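Local coordinates for envelope glycoprotein (Bourbon virus, PDB 5ZKX) that probably drives fusion of the viral envelope with host membranes, as a gp64-family glycoprotein captured here in its trimeric postfusion form, at residues V32-V37 with P254-K259. Numbering follows the deposited sequence.
Sequences VTKTTV and PDACYK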
loop_
_atom_site.group_PDB
_atom_site.type_symbol
_atom_site.label_atom_id
_atom_site.label_comp_id
_atom_site.label_asym_id
_atom_site.label_seq_id
_atom_site.Cartn_x
_atom_site.Cartn_y
_atom_site.Cartn_z
ATOM N N VAL A 32 -0.730 -25.071 16.909
ATOM C CA VAL A 32 -1.626 -25.113 15.762
ATOM C C VAL A 32 -1.113 -26.130 14.751
ATOM O O VAL A 32 0.075 -26.462 14.709
ATOM C CB VAL A 32 -1.773 -23.730 15.082
ATOM C CG1 VAL A 32 -2.336 -22.702 16.047
ATOM C CG2 VAL A 32 -0.432 -23.263 14.525
ATOM N N THR A 33 -2.034 -26.627 13.935
ATOM C CA THR A 33 -1.683 -27.314 12.701
ATOM C C THR A 33 -1.722 -26.290 11.571
ATOM O O THR A 33 -2.735 -25.608 11.380
ATOM C CB THR A 33 -2.634 -28.477 12.424
ATOM O OG1 THR A 33 -2.273 -29.593 13.250
ATOM C CG2 THR A 33 -2.554 -28.897 10.966
ATOM N N LYS A 34 -0.619 -26.166 10.843
ATOM C CA LYS A 34 -0.466 -25.145 9.816
ATOM C C LYS A 34 -0.453 -25.817 8.450
ATOM O O LYS A 34 0.417 -26.650 8.174
ATOM C CB LYS A 34 0.810 -24.336 10.042
ATOM C CG LYS A 34 1.036 -23.221 9.041
ATOM C CD LYS A 34 2.442 -22.671 9.166
ATOM C CE LYS A 34 2.781 -21.735 8.023
ATOM N NZ LYS A 34 4.141 -21.146 8.185
ATOM N N THR A 35 -1.417 -25.459 7.607
ATOM C CA THR A 35 -1.573 -26.050 6.284
ATOM C C THR A 35 -1.060 -25.085 5.222
ATOM O O THR A 35 -1.472 -23.922 5.188
ATOM C CB THR A 35 -3.040 -26.388 6.015
ATOM O OG1 THR A 35 -3.590 -27.067 7.150
ATOM C CG2 THR A 35 -3.170 -27.271 4.782
ATOM N N THR A 36 -0.168 -25.569 4.358
ATOM C CA THR A 36 0.374 -24.772 3.268
ATOM C C THR A 36 0.278 -25.549 1.959
ATOM O O THR A 36 0.093 -26.767 1.944
ATOM C CB THR A 36 1.837 -24.362 3.526
ATOM O OG1 THR A 36 2.635 -25.527 3.768
ATOM C CG2 THR A 36 1.927 -23.434 4.726
ATOM N N VAL A 37 0.383 -24.815 0.854
ATOM C CA VAL A 37 0.342 -25.398 -0.484
ATOM C C VAL A 37 1.534 -24.899 -1.290
ATOM O O VAL A 37 1.451 -24.742 -2.513
ATOM C CB VAL A 37 -0.985 -25.073 -1.190
ATOM C CG1 VAL A 37 -2.077 -25.986 -0.677
ATOM C CG2 VAL A 37 -1.367 -23.619 -0.962
ATOM N N PRO A 254 -4.335 -16.346 2.679
ATOM C CA PRO A 254 -4.021 -16.758 1.300
ATOM C C PRO A 254 -3.064 -17.935 1.199
ATOM O O PRO A 254 -3.363 -18.915 0.508
ATOM C CB PRO A 254 -3.420 -15.482 0.705
ATOM C CG PRO A 254 -4.142 -14.391 1.398
ATOM C CD PRO A 254 -4.448 -14.879 2.791
ATOM N N ASP A 255 -1.926 -17.874 1.889
ATOM C CA ASP A 255 -0.867 -18.858 1.723
ATOM C C ASP A 255 -0.888 -19.969 2.763
ATOM O O ASP A 255 -0.172 -20.961 2.592
ATOM C CB ASP A 255 0.502 -18.169 1.758
ATOM C CG ASP A 255 0.703 -17.343 3.012
ATOM O OD1 ASP A 255 -0.301 -17.013 3.671
ATOM O OD2 ASP A 255 1.863 -17.026 3.346
ATOM N N ALA A 256 -1.680 -19.839 3.827
ATOM C CA ALA A 256 -1.642 -20.835 4.889
ATOM C C ALA A 256 -2.918 -20.774 5.715
ATOM O O ALA A 256 -3.570 -19.732 5.808
ATOM C CB ALA A 256 -0.420 -20.637 5.795
ATOM N N CYS A 257 -3.260 -21.914 6.312
ATOM C CA CYS A 257 -4.365 -22.031 7.253
ATOM C C CYS A 257 -3.825 -22.460 8.609
ATOM O O CYS A 257 -2.896 -23.272 8.690
ATOM C CB CYS A 257 -5.412 -23.034 6.764
ATOM S SG CYS A 257 -6.207 -22.564 5.220
ATOM N N TYR A 258 -4.403 -21.902 9.672
ATOM C CA TYR A 258 -3.983 -22.176 11.040
ATOM C C TYR A 258 -5.167 -22.734 11.813
ATOM O O TYR A 258 -6.157 -22.030 12.030
ATOM C CB TYR A 258 -3.456 -20.911 11.719
ATOM C CG TYR A 258 -2.272 -20.287 11.022
ATOM C CD1 TYR A 258 -2.445 -19.264 10.099
ATOM C CD2 TYR A 258 -0.983 -20.718 11.289
ATOM C CE1 TYR A 258 -1.364 -18.690 9.459
ATOM C CE2 TYR A 258 0.103 -20.150 10.657
ATOM C CZ TYR A 258 -0.092 -19.137 9.743
ATOM O OH TYR A 258 0.988 -18.568 9.111
ATOM N N LYS A 259 -5.064 -23.991 12.231
ATOM C CA LYS A 259 -6.107 -24.631 13.016
ATOM C C LYS A 259 -5.567 -24.964 14.395
ATOM O O LYS A 259 -4.528 -25.621 14.525
ATOM C CB LYS A 259 -6.634 -25.898 12.343
ATOM C CG LYS A 259 -7.953 -26.374 12.934
ATOM C CD LYS A 259 -8.451 -27.625 12.248
ATOM C CE LYS A 259 -9.948 -27.777 12.422
ATOM N NZ LYS A 259 -10.392 -29.178 12.198
HETATM O O HOH W 1 1.136 -21.634 0.515
#
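Thr33 and Lys259 face each other as a hydrogen-bonded pair, Thr33 N reaching Lys259 O at 2.8 Å and Lys259 N returning to Thr33 O with a nearly straight N-H...O angle of 174°. Thr35 and Cys257 form the same reciprocal pair of hydrogen bonds two residues on, Thr35 N lying 2.9 Å from Cys257 O; this is the classic antiparallel ladder. Between them, Lys34 and Tyr258 form a non-hydrogen-bonded pair whose side chains run side by side in the same direction. With CG anti to its backbone N (chi1 -178°) and the rest extended, Lys34 brings its methylenes beside the tyrosine, CG approaching the ring obliquely, 3.6 Å from Tyr258 CE2, and CE 3.8 Å from Tyr258 OH. Val32 CG2 meets the edge of that ring, 4.2 Å from Tyr258 CD2, and Lys34 CE touches Ala256 CB. Asp238 OD2 takes both polar ends, in a salt bridge with Lys34 NZ and a hydrogen bond with Tyr258 OH, while Phe243 stacks on the ring. On the opposite face, Cys257 is tied to Cys252 by a disulfide. Strands 26-36 and 256-260 lie side by side in the interior of a mixed sheet, flanked by strand 200-210 beyond the first and strand 250-252 beyond the second.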